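Local atomic coordinates of PnpC (Pseudomonas putida, PDB entry 3N9T), a protein that probably catalyses, as a hydroxyquinol 1,2-dioxygenase, the iron(III)-dependent intradiol ring cleavage of hydroxyquinol by molecular oxygen. Residues D14-S19 and S34-L39; K70-F75 and P195-G200; L131-V136 and S280-F285; L231-F236 and G253-K258. One frame throughout, in Å; residues are numbered along the deposited sequence.

Contact 1. Residues D14-S19 and S34-L39; sequences DQAVDS and SLVRHL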
# COMPACT_ATOMS: atom_id res chain seq x y z
N ASP A 14 0.38 -9.82 -16.80
CA ASP A 14 1.56 -10.64 -17.12
C ASP A 14 2.81 -9.80 -17.28
O ASP A 14 3.87 -10.14 -16.73
CB ASP A 14 1.34 -11.44 -18.42
CG ASP A 14 0.39 -12.63 -18.20
OD1 ASP A 14 0.15 -13.02 -17.03
OD2 ASP A 14 -0.08 -13.23 -19.20
N GLN A 15 2.72 -8.71 -18.07
CA GLN A 15 3.88 -7.84 -18.27
C GLN A 15 4.36 -7.26 -16.89
O GLN A 15 5.56 -7.16 -16.62
CB GLN A 15 3.48 -6.62 -19.11
CG GLN A 15 3.42 -6.76 -20.60
CD GLN A 15 2.89 -5.46 -21.23
OE1 GLN A 15 3.66 -4.61 -21.56
NE2 GLN A 15 1.59 -5.28 -21.29
N ALA A 16 3.42 -6.86 -16.04
CA ALA A 16 3.79 -6.26 -14.76
C ALA A 16 4.52 -7.30 -13.89
O ALA A 16 5.58 -7.04 -13.35
CB ALA A 16 2.53 -5.75 -14.08
N VAL A 17 3.97 -8.49 -13.78
CA VAL A 17 4.66 -9.57 -13.07
C VAL A 17 6.00 -9.93 -13.70
O VAL A 17 7.04 -10.06 -13.01
CB VAL A 17 3.73 -10.81 -12.94
CG1 VAL A 17 4.49 -12.12 -12.45
CG2 VAL A 17 2.54 -10.49 -12.09
N ASP A 18 6.00 -10.10 -15.01
CA ASP A 18 7.23 -10.50 -15.73
C ASP A 18 8.31 -9.45 -15.64
O ASP A 18 9.51 -9.78 -15.71
CB ASP A 18 6.93 -10.81 -17.20
CG ASP A 18 6.10 -12.08 -17.38
OD1 ASP A 18 6.04 -12.88 -16.40
OD2 ASP A 18 5.46 -12.25 -18.47
N SER A 19 7.92 -8.18 -15.48
CA SER A 19 8.94 -7.13 -15.38
C SER A 19 10.02 -7.38 -14.30
O SER A 19 11.11 -6.80 -14.34
CB SER A 19 8.31 -5.74 -15.19
OG SER A 19 7.78 -5.56 -13.87
N SER A 34 4.71 -12.08 -6.47
CA SER A 34 3.55 -12.39 -5.67
C SER A 34 2.71 -11.16 -5.34
O SER A 34 1.47 -11.17 -5.47
CB SER A 34 3.99 -13.03 -4.34
OG SER A 34 2.86 -13.49 -3.69
N LEU A 35 3.38 -10.08 -4.96
CA LEU A 35 2.62 -8.91 -4.54
C LEU A 35 1.84 -8.34 -5.78
O LEU A 35 0.65 -7.96 -5.70
CB LEU A 35 3.68 -7.94 -4.05
CG LEU A 35 3.25 -6.54 -3.70
CD1 LEU A 35 2.04 -6.67 -2.87
CD2 LEU A 35 4.38 -5.90 -2.86
N VAL A 36 2.54 -8.27 -6.92
CA VAL A 36 1.90 -7.74 -8.14
C VAL A 36 0.69 -8.60 -8.59
O VAL A 36 -0.37 -8.07 -8.95
CB VAL A 36 2.94 -7.56 -9.24
CG1 VAL A 36 2.25 -7.20 -10.57
CG2 VAL A 36 3.89 -6.35 -8.85
N ARG A 37 0.86 -9.92 -8.60
CA ARG A 37 -0.21 -10.82 -9.00
C ARG A 37 -1.41 -10.61 -8.04
O ARG A 37 -2.54 -10.48 -8.48
CB ARG A 37 0.29 -12.26 -8.94
CG ARG A 37 -0.79 -13.31 -9.38
CD ARG A 37 -1.36 -12.94 -10.81
NE ARG A 37 -0.33 -13.10 -11.84
CZ ARG A 37 -0.44 -12.76 -13.13
NH1 ARG A 37 -1.55 -12.21 -13.63
NH2 ARG A 37 0.61 -13.02 -13.94
N HIS A 38 -1.15 -10.52 -6.72
CA HIS A 38 -2.27 -10.37 -5.74
C HIS A 38 -2.94 -9.01 -5.91
O HIS A 38 -4.18 -8.91 -5.85
CB HIS A 38 -1.87 -10.60 -4.26
CG HIS A 38 -1.57 -12.03 -3.95
ND1 HIS A 38 -2.53 -12.91 -3.50
CD2 HIS A 38 -0.46 -12.77 -4.16
CE1 HIS A 38 -1.98 -14.11 -3.32
NE2 HIS A 38 -0.75 -14.06 -3.74
N LEU A 39 -2.13 -8.00 -6.14
CA LEU A 39 -2.66 -6.66 -6.28
C LEU A 39 -3.57 -6.57 -7.52
O LEU A 39 -4.69 -6.04 -7.46
CB LEU A 39 -1.46 -5.76 -6.51
CG LEU A 39 -1.58 -4.25 -6.53
CD1 LEU A 39 -2.49 -3.72 -5.44
CD2 LEU A 39 -0.13 -3.69 -6.41

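Contact 2. Residues K70-F75 and P195-G200; sequences KVRQEF and PIPTDG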
# COMPACT_ATOMS: atom_id res chain seq x y z
N LYS A 70 8.62 10.58 14.50
CA LYS A 70 8.78 10.48 15.95
C LYS A 70 7.92 9.49 16.74
O LYS A 70 8.42 8.49 17.25
CB LYS A 70 8.69 11.91 16.54
CG LYS A 70 9.66 12.92 15.84
CD LYS A 70 11.11 12.37 15.85
CE LYS A 70 12.15 13.37 15.30
NZ LYS A 70 13.54 12.86 15.56
N VAL A 71 6.64 9.79 16.85
CA VAL A 71 5.76 9.13 17.80
C VAL A 71 4.58 8.44 17.09
O VAL A 71 3.77 7.79 17.73
CB VAL A 71 5.18 10.18 18.79
CG1 VAL A 71 6.29 10.71 19.75
CG2 VAL A 71 4.48 11.36 18.01
N ARG A 72 4.48 8.62 15.77
CA ARG A 72 3.30 8.16 15.04
C ARG A 72 3.70 7.43 13.75
O ARG A 72 4.32 8.02 12.83
CB ARG A 72 2.35 9.34 14.75
CG ARG A 72 1.03 8.94 14.08
CD ARG A 72 0.16 8.12 15.01
NE ARG A 72 -1.14 7.99 14.37
CZ ARG A 72 -2.15 8.82 14.57
NH1 ARG A 72 -2.02 9.83 15.45
NH2 ARG A 72 -3.30 8.63 13.92
N GLN A 73 3.32 6.17 13.67
CA GLN A 73 3.58 5.43 12.45
C GLN A 73 2.22 4.94 11.95
O GLN A 73 1.74 3.89 12.38
CB GLN A 73 4.55 4.28 12.77
CG GLN A 73 5.76 4.19 11.84
CD GLN A 73 5.37 4.14 10.38
OE1 GLN A 73 6.17 4.52 9.49
NE2 GLN A 73 4.13 3.70 10.11
N GLU A 74 1.62 5.69 11.03
CA GLU A 74 0.26 5.39 10.58
C GLU A 74 0.28 4.13 9.69
O GLU A 74 -0.71 3.40 9.62
CB GLU A 74 -0.36 6.57 9.81
CG GLU A 74 -1.93 6.42 9.60
CD GLU A 74 -2.78 6.69 10.85
OE1 GLU A 74 -2.19 6.77 11.94
OE2 GLU A 74 -4.03 6.80 10.77
N PHE A 75 1.38 3.92 8.96
CA PHE A 75 1.45 2.67 8.14
C PHE A 75 1.44 1.41 9.02
O PHE A 75 0.82 0.40 8.66
CB PHE A 75 2.59 2.60 7.09
CG PHE A 75 2.12 3.04 5.71
CD1 PHE A 75 2.53 4.26 5.20
CD2 PHE A 75 1.15 2.28 4.98
CE1 PHE A 75 2.01 4.76 3.98
CE2 PHE A 75 0.65 2.74 3.76
CZ PHE A 75 1.07 3.99 3.24
N PRO A 195 -8.41 3.06 23.41
CA PRO A 195 -8.58 3.06 21.95
C PRO A 195 -7.26 3.36 21.26
O PRO A 195 -6.38 4.02 21.83
CB PRO A 195 -9.57 4.23 21.72
CG PRO A 195 -9.07 5.29 22.76
CD PRO A 195 -8.69 4.42 23.98
N ILE A 196 -7.13 2.88 20.03
CA ILE A 196 -5.97 3.24 19.23
C ILE A 196 -6.20 4.63 18.59
O ILE A 196 -7.35 5.07 18.50
CB ILE A 196 -5.72 2.19 18.15
CG1 ILE A 196 -6.89 2.21 17.16
CG2 ILE A 196 -5.52 0.76 18.75
CD1 ILE A 196 -6.41 1.68 15.75
N PRO A 197 -5.14 5.26 18.06
CA PRO A 197 -5.36 6.62 17.48
C PRO A 197 -6.33 6.62 16.29
O PRO A 197 -6.23 5.79 15.37
CB PRO A 197 -3.95 7.06 17.04
CG PRO A 197 -2.97 6.09 17.73
CD PRO A 197 -3.72 4.85 18.04
N THR A 198 -7.29 7.52 16.30
CA THR A 198 -8.24 7.52 15.21
C THR A 198 -8.26 8.87 14.49
O THR A 198 -9.16 9.15 13.75
CB THR A 198 -9.63 7.23 15.75
OG1 THR A 198 -9.88 8.14 16.82
CG2 THR A 198 -9.70 5.85 16.34
N ASP A 199 -7.28 9.72 14.74
CA ASP A 199 -7.30 11.06 14.15
C ASP A 199 -6.58 11.11 12.82
O ASP A 199 -6.28 12.21 12.29
CB ASP A 199 -6.65 12.05 15.12
CG ASP A 199 -5.25 11.69 15.45
OD1 ASP A 199 -4.85 10.48 15.41
OD2 ASP A 199 -4.52 12.63 15.80
N GLY A 200 -6.29 9.94 12.25
CA GLY A 200 -5.63 9.89 10.96
C GLY A 200 -6.47 9.09 9.98
O GLY A 200 -7.63 8.76 10.25
O HOH W 1 -5.75 7.13 12.76

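Contact 3. Residues L131-V136 and S280-F285; sequences LVYGRV and SAYYEF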
# COMPACT_ATOMS: atom_id res chain seq x y z
N LEU A 131 -2.75 -8.53 41.91
CA LEU A 131 -1.49 -9.32 41.95
C LEU A 131 -1.49 -10.18 40.69
O LEU A 131 -2.46 -10.96 40.50
CB LEU A 131 -1.51 -10.26 43.15
CG LEU A 131 -0.31 -11.23 43.26
CD1 LEU A 131 1.04 -10.42 43.33
CD2 LEU A 131 -0.52 -12.15 44.48
N VAL A 132 -0.48 -10.03 39.82
CA VAL A 132 -0.34 -10.92 38.65
C VAL A 132 0.82 -11.84 39.00
O VAL A 132 1.92 -11.38 39.28
CB VAL A 132 -0.11 -10.12 37.31
CG1 VAL A 132 0.16 -11.16 36.13
CG2 VAL A 132 -1.33 -9.22 36.99
N TYR A 133 0.58 -13.13 39.07
CA TYR A 133 1.64 -14.04 39.51
C TYR A 133 1.55 -15.37 38.75
O TYR A 133 0.57 -15.64 38.03
CB TYR A 133 1.54 -14.26 41.05
CG TYR A 133 0.41 -15.12 41.51
CD1 TYR A 133 -0.94 -14.75 41.27
CD2 TYR A 133 0.65 -16.24 42.32
CE1 TYR A 133 -2.01 -15.58 41.70
CE2 TYR A 133 -0.41 -17.05 42.78
CZ TYR A 133 -1.73 -16.70 42.49
OH TYR A 133 -2.75 -17.50 42.93
N GLY A 134 2.59 -16.20 38.89
CA GLY A 134 2.57 -17.48 38.15
C GLY A 134 3.99 -18.04 38.06
O GLY A 134 4.80 -17.85 38.96
N ARG A 135 4.25 -18.78 37.00
CA ARG A 135 5.53 -19.44 36.82
C ARG A 135 5.99 -19.30 35.41
O ARG A 135 5.20 -18.97 34.52
CB ARG A 135 5.41 -20.93 37.20
CG ARG A 135 4.81 -21.17 38.69
CD ARG A 135 4.52 -22.67 38.97
NE ARG A 135 5.79 -23.29 39.29
CZ ARG A 135 6.09 -24.59 39.17
NH1 ARG A 135 5.20 -25.48 38.68
NH2 ARG A 135 7.32 -24.99 39.55
N VAL A 136 7.29 -19.45 35.20
CA VAL A 136 7.83 -19.63 33.87
C VAL A 136 8.37 -21.07 33.81
O VAL A 136 9.18 -21.45 34.63
CB VAL A 136 8.91 -18.62 33.58
CG1 VAL A 136 9.48 -18.84 32.12
CG2 VAL A 136 8.34 -17.16 33.75
N SER A 280 -6.65 -10.87 41.39
CA SER A 280 -5.48 -11.73 41.18
C SER A 280 -5.59 -12.47 39.89
O SER A 280 -6.65 -13.08 39.63
CB SER A 280 -5.43 -12.87 42.21
OG SER A 280 -4.06 -13.24 42.29
N ALA A 281 -4.52 -12.48 39.12
CA ALA A 281 -4.46 -13.21 37.85
C ALA A 281 -3.21 -14.13 37.87
O ALA A 281 -2.08 -13.65 38.13
CB ALA A 281 -4.40 -12.23 36.71
N TYR A 282 -3.43 -15.41 37.57
CA TYR A 282 -2.41 -16.43 37.72
C TYR A 282 -2.09 -16.96 36.35
O TYR A 282 -3.02 -17.40 35.64
CB TYR A 282 -2.91 -17.64 38.59
CG TYR A 282 -1.83 -18.73 38.71
CD1 TYR A 282 -0.77 -18.57 39.58
CD2 TYR A 282 -1.90 -19.89 37.94
CE1 TYR A 282 0.22 -19.53 39.67
CE2 TYR A 282 -0.96 -20.85 38.04
CZ TYR A 282 0.11 -20.66 38.89
OH TYR A 282 1.10 -21.59 38.97
N TYR A 283 -0.81 -16.99 35.97
CA TYR A 283 -0.51 -17.49 34.64
C TYR A 283 0.78 -18.30 34.56
O TYR A 283 1.79 -17.88 35.10
CB TYR A 283 -0.52 -16.35 33.61
CG TYR A 283 -0.62 -16.87 32.12
CD1 TYR A 283 -1.85 -17.14 31.55
CD2 TYR A 283 0.54 -17.10 31.35
CE1 TYR A 283 -1.98 -17.61 30.25
CE2 TYR A 283 0.43 -17.55 30.03
CZ TYR A 283 -0.83 -17.82 29.50
OH TYR A 283 -0.98 -18.24 28.20
N GLU A 284 0.74 -19.46 33.89
CA GLU A 284 2.02 -20.18 33.68
C GLU A 284 2.54 -20.06 32.23
O GLU A 284 1.91 -20.56 31.26
CB GLU A 284 1.93 -21.64 34.11
CG GLU A 284 1.50 -21.74 35.56
CD GLU A 284 1.41 -23.18 36.04
OE1 GLU A 284 1.25 -24.08 35.19
OE2 GLU A 284 1.50 -23.40 37.26
N PHE A 285 3.66 -19.35 32.08
CA PHE A 285 4.28 -19.22 30.78
C PHE A 285 5.13 -20.46 30.48
O PHE A 285 5.79 -21.00 31.37
CB PHE A 285 5.20 -18.01 30.75
CG PHE A 285 4.46 -16.72 30.85
CD1 PHE A 285 3.85 -16.15 29.69
CD2 PHE A 285 4.42 -16.03 32.08
CE1 PHE A 285 3.13 -14.92 29.77
CE2 PHE A 285 3.67 -14.78 32.18
CZ PHE A 285 3.00 -14.26 30.98

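Contact 4. Residues L231-F236 and G253-K258; sequences LVTHLF and GSLQVK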
# COMPACT_ATOMS: atom_id res chain seq x y z
N LEU A 231 10.22 -14.68 24.26
CA LEU A 231 8.78 -14.73 24.13
C LEU A 231 8.27 -13.31 24.29
O LEU A 231 8.63 -12.67 25.23
CB LEU A 231 8.17 -15.61 25.25
CG LEU A 231 6.66 -15.53 25.39
CD1 LEU A 231 5.99 -16.06 24.07
CD2 LEU A 231 6.22 -16.47 26.55
N VAL A 232 7.49 -12.81 23.33
CA VAL A 232 6.82 -11.52 23.43
C VAL A 232 5.35 -11.84 23.26
O VAL A 232 4.97 -12.47 22.24
CB VAL A 232 7.22 -10.62 22.24
CG1 VAL A 232 6.28 -9.36 22.14
CG2 VAL A 232 8.67 -10.18 22.41
N THR A 233 4.51 -11.47 24.23
CA THR A 233 3.09 -11.86 24.15
C THR A 233 2.28 -10.82 24.93
O THR A 233 2.87 -9.82 25.36
CB THR A 233 2.87 -13.32 24.60
OG1 THR A 233 1.55 -13.75 24.20
CG2 THR A 233 3.08 -13.50 26.15
N HIS A 234 0.97 -11.02 25.07
CA HIS A 234 0.06 -10.13 25.89
C HIS A 234 -0.73 -11.13 26.75
O HIS A 234 -0.98 -12.27 26.28
CB HIS A 234 -1.05 -9.49 25.03
CG HIS A 234 -0.62 -8.49 24.00
ND1 HIS A 234 -1.40 -7.41 23.66
CD2 HIS A 234 0.46 -8.45 23.20
CE1 HIS A 234 -0.80 -6.74 22.69
NE2 HIS A 234 0.31 -7.37 22.39
N LEU A 235 -1.13 -10.75 27.97
CA LEU A 235 -2.18 -11.50 28.76
C LEU A 235 -3.38 -10.59 28.77
O LEU A 235 -3.28 -9.39 29.14
CB LEU A 235 -1.73 -11.72 30.23
CG LEU A 235 -0.60 -12.76 30.34
CD1 LEU A 235 -0.50 -13.17 31.85
CD2 LEU A 235 -0.87 -14.05 29.41
N PHE A 236 -4.51 -11.08 28.29
CA PHE A 236 -5.69 -10.20 28.14
C PHE A 236 -6.66 -10.52 29.26
O PHE A 236 -6.86 -11.71 29.53
CB PHE A 236 -6.43 -10.51 26.83
CG PHE A 236 -5.64 -10.15 25.59
CD1 PHE A 236 -5.73 -8.87 25.08
CD2 PHE A 236 -4.78 -11.08 24.97
CE1 PHE A 236 -5.00 -8.50 23.95
CE2 PHE A 236 -4.05 -10.70 23.86
CZ PHE A 236 -4.18 -9.41 23.36
N GLY A 253 -7.24 -17.21 22.32
CA GLY A 253 -7.87 -17.94 23.42
C GLY A 253 -6.97 -18.24 24.62
O GLY A 253 -7.34 -17.91 25.73
N SER A 254 -5.76 -18.78 24.41
CA SER A 254 -4.88 -19.17 25.48
C SER A 254 -4.22 -17.99 26.25
O SER A 254 -3.63 -18.22 27.33
CB SER A 254 -3.79 -20.08 24.94
OG SER A 254 -2.88 -19.33 24.11
N LEU A 255 -4.31 -16.76 25.72
CA LEU A 255 -3.64 -15.57 26.37
C LEU A 255 -4.60 -14.79 27.27
O LEU A 255 -4.31 -13.64 27.66
CB LEU A 255 -3.13 -14.63 25.25
CG LEU A 255 -2.08 -15.31 24.35
CD1 LEU A 255 -1.59 -14.31 23.27
CD2 LEU A 255 -0.89 -15.84 25.18
N GLN A 256 -5.78 -15.35 27.53
CA GLN A 256 -6.75 -14.71 28.36
C GLN A 256 -6.48 -15.21 29.77
O GLN A 256 -6.07 -16.36 30.01
CB GLN A 256 -8.18 -15.09 27.95
CG GLN A 256 -8.47 -14.85 26.50
CD GLN A 256 -9.89 -15.18 26.10
OE1 GLN A 256 -10.77 -15.42 26.95
NE2 GLN A 256 -10.13 -15.14 24.79
N VAL A 257 -6.65 -14.34 30.73
CA VAL A 257 -6.45 -14.77 32.11
C VAL A 257 -7.53 -14.05 32.94
O VAL A 257 -7.81 -12.86 32.74
CB VAL A 257 -5.00 -14.43 32.59
CG1 VAL A 257 -4.79 -12.88 32.70
CG2 VAL A 257 -4.74 -15.13 33.86
N LYS A 258 -8.13 -14.77 33.88
CA LYS A 258 -9.13 -14.24 34.77
C LYS A 258 -8.55 -13.42 35.96
O LYS A 258 -7.70 -13.90 36.69
CB LYS A 258 -9.92 -15.45 35.28
CG LYS A 258 -11.00 -15.13 36.34
CD LYS A 258 -12.26 -14.59 35.74
CE LYS A 258 -13.39 -14.77 36.78
NZ LYS A 258 -14.63 -14.07 36.34

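Contact 1. Residues D14-S19 and S34-L39
Arg37 reaches across from helix 26-46 and lays its guanidinium against two residues of helix 7-18. Its CG stands anti to the backbone N (chi1 -179°). The chain then bends at chi2 and chi3, which turns the tip to the other helix. Asp14 OD1 meets this tip at its edge, close to the guanidinium plane. Arg37 NH2 donates to Asp14 OD1 over 3.1 Å, and the pair is a salt bridge. OD1 receives the N-H on its anti lone pair. Carboxylate and guanidinium planes are 74° apart, so one nitrogen and one oxygen make the link. Val17 covers one guanidinium face with CG2, which lies 3.7 Å from Arg37 NH2. The two side chains cross at about a right angle.

The two segments form an antiparallel helix pair in the N-terminal helical part of the chain, their axes 9.0 Å apart at closest approach. Val17 and Val36 face each other at the centre and slide past in opposite directions. Val17 CG2 touches Val36 CG1 at 3.6 Å. The same CG1 also meets Ala16 CB at 3.8 Å, so one methyl serves both residues. Ala16 packs as well on Leu82 of the second subunit. On helix 26-46, Leu35 and Leu39 touch the bound phospholipid, and Ser34 OG hydrogen-bonds Glu45 of the second subunit.

Contact 2. Residues K70-F75 and P195-G200
One guanidinium holds two carboxylates here, and each is gripped through a single oxygen. Arg72, Glu74 and Asp199 form this salt-bridge network. It joins the start of helix 74-81 and the loop just before it, in the N-terminal helical part, to the loop that leads from strand 194-195 into helix 201-209. Arg72 and Asp199 meet tip to tip. NH1 and NH2 of Arg72 both donate end-on to Asp199 OD1, with NH2 at 2.8 Å from it. The NH1 bond uses the syn lone pair of OD1, while NH2 comes from above the carboxylate plane. Glu74 takes the side of the same group. Arg72 NE donates to Glu74 OE1 over 2.9 Å, and NH2 also reaches OE1. NH2 thus serves both acids. The shared positive charge probably eases the repulsion between the two carboxylates.

Pro197 closes over one guanidinium face. Its CB lies 3.5 Å from Arg72 CZ, over the centre of the group. Tyr194, an iron ligand, stands three residues earlier in the chain, and its side chain is about 7 Å from that of Pro197.

Gly200 is the N-cap of helix 201-209. Glu74 OE2 hydrogen-bonds Val202 N in the first turn of that helix. The same OE2 packs closely on the glycine backbone, 3.4 Å from Gly200 C and 3.5 Å from Gly200 CA. A water completes the join: it donates to Glu74 OE2 at 2.7 Å and to Pro197 O, and accepts from Gly200 N at 2.9 Å.

Contact 3. Residues L131-V136 and S280-F285
Leu131 pairs with Ser280, within a parallel strand pair that runs on to Val136 opposite Phe285. Ala281 N donates to Leu131 O over 2.9 Å, nearly along the C=O axis. Val132 pairs with Ala281 and sends CG2 to Ala281 CB on the face that also carries Phe285.

Tyr133 uses both backbone polar groups, accepting from Tyr283 N and donating to Ala281 O. Its CG sits between the backbone N and the carbonyl carbon (chi1 74°), which lays the ring across Tyr282. The rings make a T-shaped stack, centroids 5.0 Å apart and planes at 68°. The edge of Tyr282 presents CD1 to the Tyr133 face, and Leu131 CD2 lies over the opposite face. Tyr133 OH bonds Asp268 and Arg262.

Gly134 has its CA 3.5 Å from Tyr282 CE1 and 3.2 Å from Tyr283 O. Its phi of 160° is one that glycine adopts readily. Arg135 N donates to Tyr283 O over 3.2 Å, from above the carbonyl plane, and Arg135 O accepts from Phe285 N. Arg135 runs alongside Tyr282 and Glu284, its CD 3.5 Å from Glu284 OE2, while NH2 bonds Asp181 O. Val136 CG2 lies loosely beside Phe285 CD2.

The two strands belong to the beta-rich catalytic domain of the intradiol dioxygenases. Tyr282 OH donates to Glu284 OE2 over 2.5 Å. A short bond of this kind would tend to stabilise the carboxylate form of Glu284.

Contact 4. Residues L231-F236 and G253-K258
The end of strand 231-237 pairs in parallel with the start of strand 256-262, through two backbone bonds that are both nearly along the C=O axis. Phe236 N donates to Leu255 O over a short 2.6 Å. Val257 N returns the link to Phe236 O at 2.9 Å. Leu255 closes a 3-10 turn, and its side chain makes the largest share of the contact. Its CG is anti to the carbonyl carbon (chi1 -62°), and from there both methyls meet Thr233 tip to tip, with Leu255 CD1 at 3.3 Å from Thr233 OG1. That hydroxyl is hydrogen-bonded to Glu101 O. Leu255 CB lies 3.4 Å from His234 O, a buried carbonyl that has no hydrogen-bond partner.

The pairing lies in the sheet of the intradiol dioxygenase catalytic domain, next to its iron site. His234 turns its ring from Leu255 and packs on His218 and His220, two of the iron ligands. The Phe236 ring and the Leu255 side chain run side by side, pointing the same way. Leu255 CB meets that ring at its edge, 3.9 Å from Phe236 CD2. Leu235 CB touches Val257 CG1 at 4.1 Å.

From the N terminus, contact 1 comes first and closes a short loop between helices 7-18 and 26-46. It stands apart, its centre about 31 Å from that of contact 2. Contact 2 opens next, at 70-75, and closes only at 195-200, tying the helical part to the catalytic domain. Contact 3 opens before that closure, at 131-136, so the two cross. It ends at 280-285, near the C terminus. Contact 4 opens and closes within that span, after contact 2. Contacts 3 and 4 share one sheet, where strands 256-262 and 278-287 are neighbours. They also touch: Tyr283 OH lies 2.8 Å from Ser254 O. Contacts 1 and 2 both reach the second subunit.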